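Side-chain contacts in tailspike protein (Siphovirus 9NA, PDB 3RIQ), which probably recognises Salmonella lipopolysaccharide as the phage receptor and cleaves its O-antigen chain as an endorhamnosidase, using a trimer of right-handed beta-helices: residues L69-L74 against S78-P83; S246-Y251 against D268-I273; I385-Y390 against Y395-P400; S509-N514 against G536-Y541. All blocks are in the same frame, centred on the assembly; numbering follows the deposited sequence.

Contact 1. Residues L69-L74 against S78-P83; sequences LNWNNL and SKVISP
Trp71 and Val80 meet where the six-membered end of the indole reaches the branched end of the valine. Trp71 CZ3 lies 3.9 Å from Val80 CG1, and both methyls of the valine fork toward this ring carbon, CG2 in the plane of the ring and CG1 near it at the edge. With CG anti to its carbonyl carbon (chi1 -79°), Trp71 swings its long ring across to the other segment. Nearer the turn, Leu74 leans on Ser78: its CD1 is 3.5 Å from Ser78 OG and its CG 3.7 Å from Ser78 CB. Leu74 CD2 also approaches Val80 CG2, at 4.2 Å, which links the two patches. The serine hydroxyl, though pressed against the branched end of Leu74, is hydrogen-bonded to Gly75 O and to Leu55 N. One shell further out, Phe50 packs edge-to-face with Trp71 and also touches Leu74. All four touching residues are buried inside the beta-helix, where strands 67-72 and 79-87 run on different faces of one coil; strands 46-49 and 146-151 flank the first in parallel, and strands 56-59 and 156-159 the second.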
loop_
_atom_site.group_PDB
_atom_site.type_symbol
_atom_site.label_atom_id
_atom_site.label_comp_id
_atom_site.label_asym_id
_atom_site.label_seq_id
_atom_site.Cartn_x
_atom_site.Cartn_y
_atom_site.Cartn_z
ATOM N N LEU A 69 23.805 -22.172 -23.534
ATOM C CA LEU A 69 24.672 -23.033 -22.700
ATOM C C LEU A 69 23.718 -23.859 -21.803
ATOM O O LEU A 69 22.983 -23.292 -20.975
ATOM C CB LEU A 69 25.611 -22.144 -21.866
ATOM C CG LEU A 69 26.488 -22.843 -20.804
ATOM C CD1 LEU A 69 27.398 -23.936 -21.454
ATOM C CD2 LEU A 69 27.364 -21.789 -20.114
ATOM N N ASN A 70 23.698 -25.181 -21.977
ATOM C CA ASN A 70 22.801 -26.088 -21.195
ATOM C C ASN A 70 23.471 -26.596 -19.936
ATOM O O ASN A 70 24.613 -27.106 -19.974
ATOM C CB ASN A 70 22.415 -27.308 -22.049
ATOM C CG ASN A 70 21.705 -26.931 -23.318
ATOM O OD1 ASN A 70 22.291 -26.916 -24.425
ATOM N ND2 ASN A 70 20.434 -26.647 -23.190
ATOM N N TRP A 71 22.767 -26.477 -18.811
ATOM C CA TRP A 71 23.211 -27.034 -17.534
ATOM C C TRP A 71 22.266 -28.150 -17.135
ATOM O O TRP A 71 21.067 -27.915 -16.852
ATOM C CB TRP A 71 23.255 -25.951 -16.464
ATOM C CG TRP A 71 24.472 -25.050 -16.538
ATOM C CD1 TRP A 71 25.413 -24.950 -17.563
ATOM C CD2 TRP A 71 24.880 -24.133 -15.531
ATOM N NE1 TRP A 71 26.376 -24.014 -17.211
ATOM C CE2 TRP A 71 26.067 -23.499 -15.979
ATOM C CE3 TRP A 71 24.344 -23.768 -14.270
ATOM C CZ2 TRP A 71 26.724 -22.486 -15.214
ATOM C CZ3 TRP A 71 24.998 -22.796 -13.520
ATOM C CH2 TRP A 71 26.184 -22.161 -13.995
ATOM N N ASN A 72 22.816 -29.365 -17.089
ATOM C CA ASN A 72 22.017 -30.595 -16.895
ATOM C C ASN A 72 22.434 -31.296 -15.613
ATOM O O ASN A 72 23.584 -31.195 -15.189
ATOM C CB ASN A 72 22.249 -31.542 -18.079
ATOM C CG ASN A 72 21.896 -30.903 -19.390
ATOM O OD1 ASN A 72 22.572 -31.092 -20.416
ATOM N ND2 ASN A 72 20.821 -30.179 -19.394
ATOM N N ASN A 73 21.494 -31.984 -14.990
ATOM C CA ASN A 73 21.741 -32.760 -13.770
ATOM C C ASN A 73 22.367 -31.966 -12.628
ATOM O O ASN A 73 23.182 -32.479 -11.883
ATOM C CB ASN A 73 22.591 -34.004 -14.087
ATOM C CG ASN A 73 21.944 -34.866 -15.143
ATOM O OD1 ASN A 73 20.747 -35.154 -15.073
ATOM N ND2 ASN A 73 22.728 -35.322 -16.098
ATOM N N LEU A 74 21.938 -30.732 -12.451
ATOM C CA LEU A 74 22.415 -29.979 -11.313
ATOM C C LEU A 74 21.642 -30.446 -10.111
ATOM O O LEU A 74 20.413 -30.506 -10.167
ATOM C CB LEU A 74 22.183 -28.460 -11.566
ATOM C CG LEU A 74 22.748 -27.512 -10.512
ATOM C CD1 LEU A 74 24.273 -27.752 -10.347
ATOM C CD2 LEU A 74 22.479 -26.016 -10.907
ATOM N N SER A 78 21.519 -27.009 -4.906
ATOM C CA SER A 78 22.639 -26.203 -5.439
ATOM C C SER A 78 22.319 -24.702 -5.391
ATOM O O SER A 78 21.137 -24.281 -5.322
ATOM C CB SER A 78 22.957 -26.572 -6.901
ATOM O OG SER A 78 23.424 -27.923 -6.950
ATOM N N LYS A 79 23.382 -23.906 -5.381
ATOM C CA LYS A 79 23.262 -22.458 -5.446
ATOM C C LYS A 79 24.206 -21.913 -6.501
ATOM O O LYS A 79 25.347 -22.397 -6.599
ATOM C CB LYS A 79 23.570 -21.813 -4.083
ATOM C CG LYS A 79 23.294 -20.308 -4.013
ATOM C CD LYS A 79 23.602 -19.767 -2.611
ATOM C CE LYS A 79 22.512 -20.174 -1.596
ATOM N NZ LYS A 79 22.881 -19.831 -0.154
ATOM N N VAL A 80 23.745 -20.929 -7.275
ATOM C CA VAL A 80 24.545 -20.319 -8.333
ATOM C C VAL A 80 24.673 -18.834 -8.002
ATOM O O VAL A 80 23.659 -18.088 -7.917
ATOM C CB VAL A 80 23.890 -20.550 -9.734
ATOM C CG1 VAL A 80 24.793 -19.998 -10.847
ATOM C CG2 VAL A 80 23.631 -22.052 -9.966
ATOM N N ILE A 81 25.910 -18.404 -7.760
ATOM C CA ILE A 81 26.169 -17.095 -7.143
ATOM C C ILE A 81 26.739 -16.122 -8.171
ATOM O O ILE A 81 27.827 -16.334 -8.733
ATOM C CB ILE A 81 27.164 -17.251 -5.971
ATOM C CG1 ILE A 81 26.625 -18.300 -4.978
ATOM C CG2 ILE A 81 27.421 -15.920 -5.282
ATOM C CD1 ILE A 81 27.566 -18.594 -3.831
ATOM N N SER A 82 25.963 -15.079 -8.436
ATOM C CA SER A 82 26.329 -13.994 -9.354
ATOM C C SER A 82 26.794 -14.425 -10.747
ATOM O O SER A 82 27.757 -13.893 -11.255
ATOM C CB SER A 82 27.399 -13.109 -8.747
ATOM O OG SER A 82 26.981 -12.601 -7.484
ATOM N N PRO A 83 26.061 -15.305 -11.415
ATOM C CA PRO A 83 26.443 -15.576 -12.795
ATOM C C PRO A 83 26.158 -14.382 -13.689
ATOM O O PRO A 83 25.371 -13.510 -13.337
ATOM C CB PRO A 83 25.501 -16.716 -13.179
ATOM C CG PRO A 83 24.275 -16.468 -12.330
ATOM C CD PRO A 83 24.806 -15.989 -11.041
#

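Contact 2. Residues S246-Y251 against D268-I273; sequences SGVKTY and DNITTI
Val248 and Ile270 form the apolar half of a small buried contact across the interior of the beta-helix, between the turn leading into strand 249-250 and the strand 266-273; Gly247 and Thr272 form the other half. The two branched residues reach toward each other tip to tip. Ile270 CD1 stands 3.9 Å from Val248 CG2 and 4.1 Å from Val248 CG1, so a single methyl rests against the fork of the valine. CD1 gets that far because Ile270 is extended at its outer bond (chi2 171°). Beside this pair the chain comes much closer, the CA atoms of Gly247 and Thr272 being 5.4 Å apart. Thr272 CG2 is 3.6 Å from Gly247 CA and Thr272 OG1 3.7 Å from that same carbon, so both branches of the threonine press on the backbone, a proximity possible because Gly247 carries no side chain.

In a right-handed beta-helix such residues line the inside of successive coils. Here strand 249-250 pairs in parallel with 220-223 and 281-282, whereas the 270-273 part of strand 266-273 runs between 238-241 and 311-318, so the contact joins separate faces of the helix. Thr272 lies between Ser240 of the coil before and Thr317 of the coil after, and Ile270 touches Ile315. The polar groups are provided for outside the pair: Thr272 OG1 is hydrogen-bonded to Gly279 O, and Gly247 O to Ser240 OG. Where the chain turns a corner at Asn269, that side chain leaves the interior and bonds to Arg313 and Asp268 of the third subunit.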
loop_
_atom_site.group_PDB
_atom_site.type_symbol
_atom_site.label_atom_id
_atom_site.label_comp_id
_atom_site.label_asym_id
_atom_site.label_seq_id
_atom_site.Cartn_x
_atom_site.Cartn_y
_atom_site.Cartn_z
ATOM N N SER A 246 5.894 -7.282 -22.174
ATOM C CA SER A 246 5.163 -6.816 -20.995
ATOM C C SER A 246 6.007 -6.884 -19.712
ATOM O O SER A 246 6.967 -7.655 -19.617
ATOM C CB SER A 246 3.862 -7.585 -20.845
ATOM O OG SER A 246 2.960 -7.279 -21.888
ATOM N N GLY A 247 5.659 -6.063 -18.724
ATOM C CA GLY A 247 6.546 -5.891 -17.556
ATOM C C GLY A 247 6.882 -7.240 -16.940
ATOM O O GLY A 247 8.060 -7.550 -16.699
ATOM N N VAL A 248 5.838 -8.038 -16.680
ATOM C CA VAL A 248 5.964 -9.477 -16.447
ATOM C C VAL A 248 4.787 -10.101 -17.208
ATOM O O VAL A 248 3.795 -9.426 -17.530
ATOM C CB VAL A 248 5.889 -9.881 -14.944
ATOM C CG1 VAL A 248 7.040 -9.256 -14.133
ATOM C CG2 VAL A 248 4.494 -9.550 -14.330
ATOM N N LYS A 249 4.852 -11.403 -17.456
ATOM C CA LYS A 249 3.814 -12.057 -18.281
ATOM C C LYS A 249 3.541 -13.492 -17.891
ATOM O O LYS A 249 4.497 -14.263 -17.647
ATOM C CB LYS A 249 4.271 -12.053 -19.761
ATOM C CG LYS A 249 3.302 -12.723 -20.737
ATOM C CD LYS A 249 3.699 -12.490 -22.206
ATOM C CE LYS A 249 2.801 -13.328 -23.110
ATOM N NZ LYS A 249 3.227 -13.355 -24.570
ATOM N N THR A 250 2.254 -13.852 -17.865
ATOM C CA THR A 250 1.841 -15.253 -17.861
ATOM C C THR A 250 1.480 -15.594 -19.307
ATOM O O THR A 250 0.675 -14.911 -19.931
ATOM C CB THR A 250 0.666 -15.503 -16.912
ATOM O OG1 THR A 250 -0.420 -14.613 -17.228
ATOM C CG2 THR A 250 1.083 -15.258 -15.475
ATOM N N TYR A 251 2.093 -16.638 -19.849
ATOM C CA TYR A 251 1.838 -17.020 -21.244
ATOM C C TYR A 251 0.366 -17.426 -21.437
ATOM O O TYR A 251 -0.289 -17.951 -20.545
ATOM C CB TYR A 251 2.804 -18.171 -21.660
ATOM C CG TYR A 251 3.118 -18.245 -23.162
ATOM C CD1 TYR A 251 4.223 -17.600 -23.693
ATOM C CD2 TYR A 251 2.321 -18.986 -24.022
ATOM C CE1 TYR A 251 4.493 -17.658 -25.054
ATOM C CE2 TYR A 251 2.586 -19.051 -25.369
ATOM C CZ TYR A 251 3.668 -18.397 -25.878
ATOM O OH TYR A 251 3.965 -18.469 -27.239
ATOM N N ASP A 268 3.641 -9.264 -6.516
ATOM C CA ASP A 268 3.614 -8.300 -5.407
ATOM C C ASP A 268 4.740 -7.275 -5.568
ATOM O O ASP A 268 5.913 -7.644 -5.487
ATOM C CB ASP A 268 3.750 -9.060 -4.066
ATOM C CG ASP A 268 3.928 -8.137 -2.853
ATOM O OD1 ASP A 268 3.558 -6.943 -2.900
ATOM O OD2 ASP A 268 4.417 -8.642 -1.808
ATOM N N ASN A 269 4.385 -6.006 -5.766
ATOM C CA ASN A 269 5.361 -4.924 -5.841
ATOM C C ASN A 269 6.224 -5.017 -7.081
ATOM O O ASN A 269 7.441 -5.297 -7.022
ATOM C CB ASN A 269 6.218 -4.817 -4.577
ATOM C CG ASN A 269 6.964 -3.489 -4.510
ATOM O OD1 ASN A 269 6.644 -2.590 -5.282
ATOM N ND2 ASN A 269 7.988 -3.386 -3.667
ATOM N N ILE A 270 5.590 -4.768 -8.208
ATOM C CA ILE A 270 6.270 -4.716 -9.479
ATOM C C ILE A 270 6.138 -3.284 -9.965
ATOM O O ILE A 270 5.041 -2.732 -9.960
ATOM C CB ILE A 270 5.665 -5.694 -10.486
ATOM C CG1 ILE A 270 5.786 -7.137 -9.951
ATOM C CG2 ILE A 270 6.348 -5.513 -11.902
ATOM C CD1 ILE A 270 5.040 -8.171 -10.733
ATOM N N THR A 271 7.266 -2.696 -10.361
ATOM C CA THR A 271 7.334 -1.351 -10.947
ATOM C C THR A 271 7.718 -1.536 -12.402
ATOM O O THR A 271 8.841 -2.003 -12.676
ATOM C CB THR A 271 8.459 -0.517 -10.253
ATOM O OG1 THR A 271 8.151 -0.396 -8.861
ATOM C CG2 THR A 271 8.622 0.852 -10.905
ATOM N N THR A 272 6.833 -1.158 -13.327
ATOM C CA THR A 272 7.133 -1.325 -14.765
ATOM C C THR A 272 7.235 0.030 -15.405
ATOM O O THR A 272 6.302 0.839 -15.311
ATOM C CB THR A 272 6.064 -2.133 -15.488
ATOM O OG1 THR A 272 5.927 -3.405 -14.857
ATOM C CG2 THR A 272 6.466 -2.330 -16.967
ATOM N N ILE A 273 8.385 0.295 -15.997
ATOM C CA ILE A 273 8.643 1.593 -16.632
ATOM C C ILE A 273 8.809 1.437 -18.142
ATOM O O ILE A 273 9.746 0.784 -18.584
ATOM C CB ILE A 273 9.945 2.207 -16.048
ATOM C CG1 ILE A 273 9.784 2.473 -14.521
ATOM C CG2 ILE A 273 10.336 3.497 -16.833
ATOM C CD1 ILE A 273 11.118 2.799 -13.744
#

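Contact 3. Residues I385-Y390 against Y395-P400; sequences IMVHAY and YAVYAP
Val387 and Ala396 meet inside the right-handed beta-helix, where strand 381-388 gives way through a short turn to strand 397-399 on another face. The fit is one of small knobs. Val387 turns its CG1 to the methyl of Ala396, CG1 to CB 3.8 Å, while its CG2 comes to 3.8 Å from Ala396 O. The one-carbon side chain of Ala396 lets the turn come up close to the valine. A step along, Val397 CG2 nestles between two residues of the first strand: Ile385 CG2 is 4.1 Å from it and Val387 CG2 more loosely placed at 4.5 Å. Ile385 and Val397 cross at about a right angle and touch through one methyl each, CG2 on CG2. Val397 holds CG1 anti to its backbone N (chi1 -179°), which leaves CG2 as the branch facing Ile385. Ile374, on the preceding coil, touches both Ile385 and Val387. Outward, His388 points away from this core and receives the edge of the Tyr390 ring on one face: Tyr390 CE1 stands 3.6 Å above the plane of His388, over its centre, while His388 ND1 is hydrogen-bonded to Arg383 NE of the third subunit.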
loop_
_atom_site.group_PDB
_atom_site.type_symbol
_atom_site.label_atom_id
_atom_site.label_comp_id
_atom_site.label_asym_id
_atom_site.label_seq_id
_atom_site.Cartn_x
_atom_site.Cartn_y
_atom_site.Cartn_z
ATOM N N ILE A 385 -11.643 3.437 -6.165
ATOM C CA ILE A 385 -11.170 3.680 -7.518
ATOM C C ILE A 385 -10.924 5.181 -7.661
ATOM O O ILE A 385 -11.802 5.989 -7.344
ATOM C CB ILE A 385 -12.260 3.220 -8.538
ATOM C CG1 ILE A 385 -12.663 1.741 -8.284
ATOM C CG2 ILE A 385 -11.797 3.514 -9.996
ATOM C CD1 ILE A 385 -11.539 0.683 -8.444
ATOM N N MET A 386 -9.739 5.561 -8.141
ATOM C CA MET A 386 -9.461 6.971 -8.431
ATOM C C MET A 386 -9.003 7.068 -9.875
ATOM O O MET A 386 -8.082 6.356 -10.296
ATOM C CB MET A 386 -8.396 7.526 -7.473
ATOM C CG MET A 386 -8.860 7.631 -6.015
ATOM S SD MET A 386 -7.782 8.652 -5.018
ATOM C CE MET A 386 -6.293 7.684 -4.954
ATOM N N VAL A 387 -9.672 7.909 -10.664
ATOM C CA VAL A 387 -9.258 8.169 -12.038
ATOM C C VAL A 387 -8.951 9.657 -12.221
ATOM O O VAL A 387 -9.678 10.519 -11.715
ATOM C CB VAL A 387 -10.386 7.759 -12.997
ATOM C CG1 VAL A 387 -10.090 8.181 -14.438
ATOM C CG2 VAL A 387 -10.582 6.226 -12.949
ATOM N N HIS A 388 -7.890 9.970 -12.949
ATOM C CA HIS A 388 -7.642 11.354 -13.356
ATOM C C HIS A 388 -7.291 11.352 -14.819
ATOM O O HIS A 388 -6.137 11.202 -15.174
ATOM C CB HIS A 388 -6.519 11.997 -12.529
ATOM C CG HIS A 388 -6.399 13.471 -12.739
ATOM N ND1 HIS A 388 -5.678 14.282 -11.899
ATOM C CD2 HIS A 388 -6.968 14.288 -13.662
ATOM C CE1 HIS A 388 -5.769 15.538 -12.317
ATOM N NE2 HIS A 388 -6.557 15.569 -13.378
ATOM N N ALA A 389 -8.307 11.481 -15.661
ATOM C CA ALA A 389 -8.118 11.482 -17.103
ATOM C C ALA A 389 -7.654 12.871 -17.522
ATOM O O ALA A 389 -8.147 13.878 -16.989
ATOM C CB ALA A 389 -9.433 11.141 -17.776
ATOM N N TYR A 390 -6.732 12.944 -18.472
ATOM C CA TYR A 390 -6.270 14.241 -19.010
ATOM C C TYR A 390 -6.903 14.491 -20.376
ATOM O O TYR A 390 -6.431 15.348 -21.170
ATOM C CB TYR A 390 -4.732 14.233 -19.123
ATOM C CG TYR A 390 -3.926 14.250 -17.814
ATOM C CD1 TYR A 390 -4.528 14.040 -16.561
ATOM C CD2 TYR A 390 -2.529 14.388 -17.840
ATOM C CE1 TYR A 390 -3.782 14.055 -15.384
ATOM C CE2 TYR A 390 -1.768 14.367 -16.653
ATOM C CZ TYR A 390 -2.408 14.188 -15.426
ATOM O OH TYR A 390 -1.661 14.160 -14.232
ATOM N N TYR A 395 -14.790 6.895 -21.186
ATOM C CA TYR A 395 -15.311 6.798 -19.811
ATOM C C TYR A 395 -14.147 6.722 -18.827
ATOM O O TYR A 395 -13.086 6.173 -19.141
ATOM C CB TYR A 395 -16.078 5.485 -19.666
ATOM C CG TYR A 395 -17.419 5.492 -20.398
ATOM C CD1 TYR A 395 -18.604 5.671 -19.709
ATOM C CD2 TYR A 395 -17.477 5.324 -21.780
ATOM C CE1 TYR A 395 -19.839 5.698 -20.393
ATOM C CE2 TYR A 395 -18.684 5.321 -22.473
ATOM C CZ TYR A 395 -19.861 5.508 -21.776
ATOM O OH TYR A 395 -21.044 5.516 -22.482
ATOM N N ALA A 396 -14.377 7.232 -17.624
ATOM C CA ALA A 396 -13.466 6.955 -16.511
ATOM C C ALA A 396 -13.528 5.482 -16.096
ATOM O O ALA A 396 -12.478 4.835 -15.907
ATOM C CB ALA A 396 -13.799 7.852 -15.319
ATOM N N VAL A 397 -14.756 4.967 -15.944
ATOM C CA VAL A 397 -14.988 3.561 -15.635
ATOM C C VAL A 397 -16.031 3.009 -16.584
ATOM O O VAL A 397 -17.221 3.417 -16.539
ATOM C CB VAL A 397 -15.432 3.330 -14.167
ATOM C CG1 VAL A 397 -15.635 1.836 -13.888
ATOM C CG2 VAL A 397 -14.370 3.898 -13.192
ATOM N N TYR A 398 -15.599 2.052 -17.414
ATOM C CA TYR A 398 -16.507 1.384 -18.338
ATOM C C TYR A 398 -16.567 -0.075 -17.897
ATOM O O TYR A 398 -15.675 -0.877 -18.190
ATOM C CB TYR A 398 -16.033 1.516 -19.791
ATOM C CG TYR A 398 -17.036 0.972 -20.787
ATOM C CD1 TYR A 398 -18.043 1.787 -21.280
ATOM C CD2 TYR A 398 -16.987 -0.362 -21.236
ATOM C CE1 TYR A 398 -18.977 1.303 -22.194
ATOM C CE2 TYR A 398 -17.914 -0.846 -22.140
ATOM C CZ TYR A 398 -18.917 -0.009 -22.603
ATOM O OH TYR A 398 -19.856 -0.457 -23.514
ATOM N N ALA A 399 -17.623 -0.405 -17.167
ATOM C CA ALA A 399 -17.709 -1.708 -16.488
ATOM C C ALA A 399 -19.190 -2.123 -16.400
ATOM O O ALA A 399 -19.740 -2.276 -15.312
ATOM C CB ALA A 399 -17.037 -1.618 -15.103
ATOM N N PRO A 400 -19.822 -2.341 -17.561
ATOM C CA PRO A 400 -21.287 -2.414 -17.603
ATOM C C PRO A 400 -21.912 -3.456 -16.686
ATOM O O PRO A 400 -23.013 -3.245 -16.192
ATOM C CB PRO A 400 -21.581 -2.786 -19.058
ATOM C CG PRO A 400 -20.379 -2.447 -19.805
ATOM C CD PRO A 400 -19.219 -2.394 -18.908
#

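Contact 4. Residues S509-N514 against G536-Y541; sequences SALEFN and GTFVTY
Leu511 and Phe538 supply the apolar part of this contact, while Asn514 and Gly536 set an amide oxygen against an alpha carbon. Leu511 CD1 comes to the rim of the phenyl ring, near its plane, with Phe538 CE2 4.5 Å away; this is a loose edge approach and no stack. The bond from CA to CB of Phe538 does not aim at the loop, yet the ring end reaches it, and Lys532 and Glu508 also touch this side chain. In the second pair the amide oxygen of Asn514 approaches the backbone, OD1 lying 3.2 Å from Gly536 CA and 3.7 Å from Gly536 N. Because its CG stands anti to the carbonyl carbon (chi1 -65°), the amide is carried over to the glycine. At the phi of Gly536, 90°, a side chain would crowd the carbonyl oxygen of the preceding residue, and the lack of one leaves CA open to OD1. Between the segments there is apolar packing and a close oxygen-to-carbon approach but no polar bond. Polar bonding of the loop comes instead from Lys532 NZ, hydrogen-bonded to Leu511 O and Glu512 O, and from Arg491 and His496 of the second subunit, bonded to Ser509 O and Ala510 O, while Leu511 also packs on Leu530.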
loop_
_atom_site.group_PDB
_atom_site.type_symbol
_atom_site.label_atom_id
_atom_site.label_comp_id
_atom_site.label_asym_id
_atom_site.label_seq_id
_atom_site.Cartn_x
_atom_site.Cartn_y
_atom_site.Cartn_z
ATOM N N SER A 509 -55.225 14.519 -9.121
ATOM C CA SER A 509 -54.113 13.564 -9.026
ATOM C C SER A 509 -52.737 14.249 -8.847
ATOM O O SER A 509 -51.788 13.586 -8.438
ATOM C CB SER A 509 -54.064 12.707 -10.284
ATOM O OG SER A 509 -53.982 13.574 -11.416
ATOM N N ALA A 510 -52.636 15.553 -9.156
ATOM C CA ALA A 510 -51.359 16.283 -9.069
ATOM C C ALA A 510 -51.018 16.796 -7.667
ATOM O O ALA A 510 -49.994 17.456 -7.476
ATOM C CB ALA A 510 -51.255 17.391 -10.111
ATOM N N LEU A 511 -51.851 16.453 -6.683
ATOM C CA LEU A 511 -51.524 16.662 -5.255
ATOM C C LEU A 511 -51.589 15.310 -4.555
ATOM O O LEU A 511 -52.684 14.724 -4.387
ATOM C CB LEU A 511 -52.486 17.664 -4.576
ATOM C CG LEU A 511 -52.416 19.106 -5.092
ATOM C CD1 LEU A 511 -53.549 20.007 -4.563
ATOM C CD2 LEU A 511 -51.042 19.723 -4.757
ATOM N N GLU A 512 -50.431 14.806 -4.136
ATOM C CA GLU A 512 -50.397 13.435 -3.603
ATOM C C GLU A 512 -51.010 13.335 -2.224
ATOM O O GLU A 512 -51.807 12.436 -1.950
ATOM C CB GLU A 512 -48.964 12.899 -3.588
ATOM C CG GLU A 512 -48.850 11.503 -2.992
ATOM C CD GLU A 512 -47.510 10.832 -3.235
ATOM O OE1 GLU A 512 -47.453 9.608 -2.994
ATOM O OE2 GLU A 512 -46.525 11.506 -3.635
ATOM N N PHE A 513 -50.639 14.265 -1.347
ATOM C CA PHE A 513 -50.942 14.087 0.061
ATOM C C PHE A 513 -52.068 14.972 0.549
ATOM O O PHE A 513 -52.179 16.164 0.151
ATOM C CB PHE A 513 -49.689 14.300 0.936
ATOM C CG PHE A 513 -48.600 13.277 0.682
ATOM C CD1 PHE A 513 -47.396 13.636 0.064
ATOM C CD2 PHE A 513 -48.812 11.941 1.009
ATOM C CE1 PHE A 513 -46.407 12.681 -0.212
ATOM C CE2 PHE A 513 -47.820 10.973 0.754
ATOM C CZ PHE A 513 -46.624 11.351 0.134
ATOM N N ASN A 514 -52.868 14.409 1.460
ATOM C CA ASN A 514 -53.871 15.213 2.187
ATOM C C ASN A 514 -53.221 16.452 2.818
ATOM O O ASN A 514 -52.040 16.409 3.228
ATOM C CB ASN A 514 -54.537 14.374 3.284
ATOM C CG ASN A 514 -55.351 13.230 2.726
ATOM O OD1 ASN A 514 -55.586 13.165 1.526
ATOM N ND2 ASN A 514 -55.771 12.315 3.598
ATOM N N GLY A 536 -58.912 14.579 2.372
ATOM C CA GLY A 536 -58.661 14.074 1.007
ATOM C C GLY A 536 -59.578 14.633 -0.077
ATOM O O GLY A 536 -59.332 14.415 -1.271
ATOM N N THR A 537 -60.620 15.365 0.317
ATOM C CA THR A 537 -61.488 16.032 -0.662
ATOM C C THR A 537 -60.862 17.355 -1.125
ATOM O O THR A 537 -59.909 17.846 -0.514
ATOM C CB THR A 537 -62.899 16.293 -0.115
ATOM O OG1 THR A 537 -62.833 17.174 1.015
ATOM C CG2 THR A 537 -63.544 14.970 0.306
ATOM N N PHE A 538 -61.427 17.932 -2.177
ATOM C CA PHE A 538 -60.828 19.074 -2.852
ATOM C C PHE A 538 -61.747 20.289 -2.941
ATOM O O PHE A 538 -62.981 20.148 -3.099
ATOM C CB PHE A 538 -60.458 18.675 -4.284
ATOM C CG PHE A 538 -59.344 17.659 -4.380
ATOM C CD1 PHE A 538 -59.627 16.295 -4.341
ATOM C CD2 PHE A 538 -58.011 18.068 -4.568
ATOM C CE1 PHE A 538 -58.610 15.341 -4.432
ATOM C CE2 PHE A 538 -56.973 17.112 -4.687
ATOM C CZ PHE A 538 -57.282 15.743 -4.603
ATOM N N VAL A 539 -61.127 21.475 -2.881
ATOM C CA VAL A 539 -61.791 22.741 -3.201
ATOM C C VAL A 539 -60.804 23.616 -3.969
ATOM O O VAL A 539 -59.573 23.452 -3.866
ATOM C CB VAL A 539 -62.308 23.509 -1.938
ATOM C CG1 VAL A 539 -63.602 22.842 -1.377
ATOM C CG2 VAL A 539 -61.221 23.633 -0.850
ATOM N N THR A 540 -61.351 24.522 -4.767
ATOM C CA THR A 540 -60.519 25.441 -5.521
ATOM C C THR A 540 -60.830 26.866 -5.091
ATOM O O THR A 540 -62.011 27.281 -5.076
ATOM C CB THR A 540 -60.768 25.265 -7.029
ATOM O OG1 THR A 540 -60.377 23.938 -7.417
ATOM C CG2 THR A 540 -59.964 26.306 -7.845
ATOM N N TYR A 541 -59.788 27.621 -4.768
ATOM C CA TYR A 541 -59.909 29.050 -4.463
ATOM C C TYR A 541 -59.488 29.878 -5.653
ATOM O O TYR A 541 -58.494 29.573 -6.294
ATOM C CB TYR A 541 -59.017 29.384 -3.269
ATOM C CG TYR A 541 -59.529 28.813 -1.978
ATOM C CD1 TYR A 541 -59.121 27.545 -1.545
ATOM C CD2 TYR A 541 -60.404 29.553 -1.160
ATOM C CE1 TYR A 541 -59.616 26.998 -0.373
ATOM C CE2 TYR A 541 -60.883 29.026 0.031
ATOM C CZ TYR A 541 -60.482 27.746 0.418
ATOM O OH TYR A 541 -60.931 27.208 1.597
#

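Contacts 1, 2 and 3 lie in series along the beta-helix, the touching residues all buried and each contact joining different faces of it, with contacts 1 and 2 centred 25 Å apart and contacts 2 and 3 22 Å. All three rest on aliphatic methyls; an indole edge is added in contact 1, a bare glycine backbone in contact 2 and an alanine at the turn in contact 3. Contacts 2 and 3 also have outward residues that bond to the third subunit. Contact 4 stands apart, its centre 47 Å from that of contact 3: partly exposed, it joins a loop to the C-terminal antiparallel sheet, its chemistry mixes an aromatic edge with an amide, and the second subunit lies against it.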